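Local coordinates for uronate isomerase (Caulobacter crescentus, PDB 2Q01), which catalyses the interconversion of D-glucuronate with D-fructuronate and of D-galacturonate with D-tagaturonate in bacterial sugar acid metabolism, at residues B[365-370]-B[401-406]. Numbering follows the deposited sequence.
Sequences TTYSRE and EQVTET
The base of the Tyr367 side chain, from CB to the CD carbons, packs against Gln402 and Val403 of helix 393-407. Its CB lies 3.8 Å from Gln402 CB and 3.9 Å from Val403 CG2, a methyl that branched valine supplies. CB already faces the helix; with CG anti to the carbonyl carbon (chi1 -76°), the ring runs on past the Gln402 amide. CG and CD1 each pass Val403 CG2, while CD2 comes within 3.4 Å of Gln402 NE2. Extended beyond CG, glutamine carries this nitrogen to the ring edge, in its plane, with the amide plane turned 51° from the ring plane. The outer ring carbons and OH extend beyond Gln402 and Val403; the broad, rigid ring also packs edge-to-face with Phe399 and touches Thr361 and Ser386. Ser368 is small enough for its backbone to come close: its CA makes a CA-H...O contact of 3.6 Å with Gln402 O. Its OG is hydrogen-bonded to Glu364 OE2 of the second subunit. A water joins Ser368 O (2.8 Å) to Thr406 OG1 (2.7 Å), suiting a short hydroxyl side chain. The axes of 366-370 and 401-406 come within 8.0 Å, their directions 24° apart, as expected for helices following parallel strands 357-359 and 381-383 in the TIM-barrel-like fold of metallo-dependent hydrolases.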
ATOM      1  N   THR B 365      -1.421   2.972   4.159  1.00 31.55           N
ATOM      2  CA  THR B 365      -0.061   3.104   3.641  1.00 36.61           C
ATOM      3  C   THR B 365       0.930   3.655   4.675  1.00 34.81           C
ATOM      4  O   THR B 365       2.144   3.523   4.511  1.00 43.45           O
ATOM      5  CB  THR B 365      -0.051   3.951   2.363  1.00 36.45           C
ATOM      6  OG1 THR B 365      -0.438   5.295   2.666  1.00 42.93           O
ATOM      7  CG2 THR B 365      -1.040   3.371   1.358  1.00 43.99           C
ATOM      8  N   THR B 366       0.395   4.247   5.741  1.00 32.12           N
ATOM      9  CA  THR B 366       1.198   4.821   6.815  1.00 37.40           C
ATOM     10  C   THR B 366       1.567   3.811   7.900  1.00 41.95           C
ATOM     11  O   THR B 366       2.332   4.147   8.808  1.00 44.12           O
ATOM     12  CB  THR B 366       0.482   6.015   7.494  1.00 35.88           C
ATOM     13  OG1 THR B 366      -0.741   5.569   8.090  1.00 52.11           O
ATOM     14  CG2 THR B 366       0.185   7.120   6.498  1.00 35.08           C
ATOM     15  N   TYR B 367       1.027   2.591   7.814  1.00 46.54           N
ATOM     16  CA  TYR B 367       1.283   1.543   8.815  1.00 42.86           C
ATOM     17  C   TYR B 367       2.760   1.203   8.921  1.00 35.73           C
ATOM     18  O   TYR B 367       3.382   1.401   9.960  1.00 35.54           O
ATOM     19  CB  TYR B 367       0.508   0.254   8.508  1.00 35.99           C
ATOM     20  CG  TYR B 367      -0.962   0.293   8.822  1.00 37.36           C
ATOM     21  CD1 TYR B 367      -1.464   1.090   9.852  1.00 39.97           C
ATOM     22  CD2 TYR B 367      -1.859  -0.500   8.104  1.00 41.14           C
ATOM     23  CE1 TYR B 367      -2.826   1.114  10.144  1.00 37.58           C
ATOM     24  CE2 TYR B 367      -3.216  -0.481   8.382  1.00 20.53           C
ATOM     25  CZ  TYR B 367      -3.700   0.327   9.400  1.00 38.77           C
ATOM     26  OH  TYR B 367      -5.054   0.348   9.677  1.00 37.59           O
ATOM     27  N   SER B 368       3.311   0.699   7.829  1.00 38.66           N
ATOM     28  CA  SER B 368       4.689   0.258   7.815  1.00 43.15           C
ATOM     29  C   SER B 368       5.606   1.452   7.651  1.00 38.12           C
ATOM     30  O   SER B 368       6.740   1.431   8.127  1.00 50.92           O
ATOM     31  CB  SER B 368       4.914  -0.735   6.680  1.00 44.06           C
ATOM     32  OG  SER B 368       4.595  -0.139   5.434  1.00 58.65           O
ATOM     33  N   ARG B 369       5.109   2.491   6.985  1.00 40.37           N
ATOM     34  CA  ARG B 369       5.934   3.637   6.643  1.00 32.96           C
ATOM     35  C   ARG B 369       6.155   4.572   7.819  1.00 33.79           C
ATOM     36  O   ARG B 369       7.285   4.909   8.131  1.00 42.58           O
ATOM     37  CB  ARG B 369       5.346   4.418   5.470  1.00 29.76           C
ATOM     38  CG  ARG B 369       6.396   5.233   4.716  1.00 35.91           C
ATOM     39  CD  ARG B 369       5.825   6.492   4.083  1.00 30.42           C
ATOM     40  NE  ARG B 369       4.709   6.221   3.183  1.00 26.99           N
ATOM     41  CZ  ARG B 369       3.486   6.731   3.321  1.00 47.28           C
ATOM     42  NH1 ARG B 369       3.215   7.557   4.323  1.00 44.15           N
ATOM     43  NH2 ARG B 369       2.532   6.420   2.451  1.00 52.86           N
ATOM     44  N   GLU B 370       5.078   4.990   8.467  1.00 38.28           N
ATOM     45  CA  GLU B 370       5.165   6.079   9.427  1.00 36.18           C
ATOM     46  C   GLU B 370       4.787   5.672  10.840  1.00 36.27           C
ATOM     47  O   GLU B 370       5.541   5.927  11.771  1.00 43.46           O
ATOM     48  CB  GLU B 370       4.302   7.261   8.969  1.00 41.88           C
ATOM     49  CG  GLU B 370       4.574   7.704   7.533  1.00 49.76           C
ATOM     50  CD  GLU B 370       3.947   9.035   7.178  1.00 44.19           C
ATOM     51  OE1 GLU B 370       3.171   9.577   7.993  1.00 52.48           O
ATOM     52  OE2 GLU B 370       4.239   9.542   6.076  1.00 47.50           O
ATOM     53  N   GLU B 401      -0.098  -7.551   9.732  1.00 39.06           N
ATOM     54  CA  GLU B 401       1.006  -7.841   8.810  1.00 35.33           C
ATOM     55  C   GLU B 401       1.978  -6.674   8.601  1.00 36.88           C
ATOM     56  O   GLU B 401       3.152  -6.891   8.302  1.00 50.15           O
ATOM     57  CB  GLU B 401       0.466  -8.291   7.455  1.00 41.28           C
ATOM     58  CG  GLU B 401      -0.092  -9.706   7.430  1.00 54.56           C
ATOM     59  CD  GLU B 401      -0.748 -10.061   6.102  1.00 73.80           C
ATOM     60  OE1 GLU B 401      -0.764  -9.208   5.184  1.00 68.54           O
ATOM     61  OE2 GLU B 401      -1.249 -11.199   5.976  1.00 87.37           O
ATOM     62  N   GLN B 402       1.495  -5.445   8.755  1.00 34.99           N
ATOM     63  CA  GLN B 402       2.304  -4.261   8.428  1.00 39.48           C
ATOM     64  C   GLN B 402       2.893  -3.515   9.632  1.00 36.72           C
ATOM     65  O   GLN B 402       3.867  -2.782   9.490  1.00 37.24           O
ATOM     66  CB  GLN B 402       1.521  -3.313   7.514  1.00 34.37           C
ATOM     67  CG  GLN B 402       1.539  -3.767   6.053  1.00 43.08           C
ATOM     68  CD  GLN B 402       0.446  -3.162   5.199  1.00 50.38           C
ATOM     69  OE1 GLN B 402       0.096  -3.715   4.157  1.00 57.09           O
ATOM     70  NE2 GLN B 402      -0.102  -2.029   5.628  1.00 61.66           N
ATOM     71  N   VAL B 403       2.323  -3.747  10.806  1.00 32.03           N
ATOM     72  CA  VAL B 403       2.633  -2.991  12.012  1.00 40.36           C
ATOM     73  C   VAL B 403       3.513  -3.764  13.011  1.00 41.20           C
ATOM     74  O   VAL B 403       4.359  -3.169  13.690  1.00 41.29           O
ATOM     75  CB  VAL B 403       1.299  -2.498  12.653  1.00 33.15           C
ATOM     76  CG1 VAL B 403       1.329  -2.482  14.176  1.00 43.69           C
ATOM     77  CG2 VAL B 403       0.912  -1.159  12.075  1.00 33.62           C
ATOM     78  N   THR B 404       3.326  -5.082  13.064  1.00 41.61           N
ATOM     79  CA  THR B 404       3.937  -5.944  14.085  1.00 41.44           C
ATOM     80  C   THR B 404       5.468  -5.933  14.081  1.00 36.49           C
ATOM     81  O   THR B 404       6.101  -5.853  15.132  1.00 40.38           O
ATOM     82  CB  THR B 404       3.441  -7.398  13.933  1.00 41.88           C
ATOM     83  OG1 THR B 404       2.015  -7.423  14.029  1.00 43.15           O
ATOM     84  CG2 THR B 404       4.025  -8.305  15.000  1.00 33.97           C
ATOM     85  N   GLU B 405       6.058  -5.993  12.897  1.00 27.63           N
ATOM     86  CA  GLU B 405       7.508  -6.137  12.778  1.00 36.95           C
ATOM     87  C   GLU B 405       8.345  -4.978  13.341  1.00 42.51           C
ATOM     88  O   GLU B 405       9.451  -5.194  13.839  1.00 45.91           O
ATOM     89  CB  GLU B 405       7.881  -6.500  11.346  1.00 43.42           C
ATOM     90  CG  GLU B 405       7.385  -7.907  10.998  1.00 65.99           C
ATOM     91  CD  GLU B 405       7.444  -8.228   9.526  1.00 81.46           C
ATOM     92  OE1 GLU B 405       7.125  -7.339   8.706  1.00 86.33           O
ATOM     93  OE2 GLU B 405       7.826  -9.371   9.190  1.00 77.13           O
ATOM     94  N   THR B 406       7.800  -3.765  13.300  1.00 43.65           N
ATOM     95  CA  THR B 406       8.475  -2.598  13.872  1.00 39.55           C
ATOM     96  C   THR B 406       7.929  -2.199  15.252  1.00 36.39           C
ATOM     97  O   THR B 406       8.699  -1.961  16.183  1.00 41.93           O
ATOM     98  CB  THR B 406       8.431  -1.403  12.910  1.00 38.30           C
ATOM     99  OG1 THR B 406       8.926  -1.811  11.630  1.00 41.89           O
ATOM    100  CG2 THR B 406       9.281  -0.274  13.425  1.00 38.34           C
TER
HETATM  101  O   HOH W   1       7.540  -0.894   9.470  1.00 30.91           O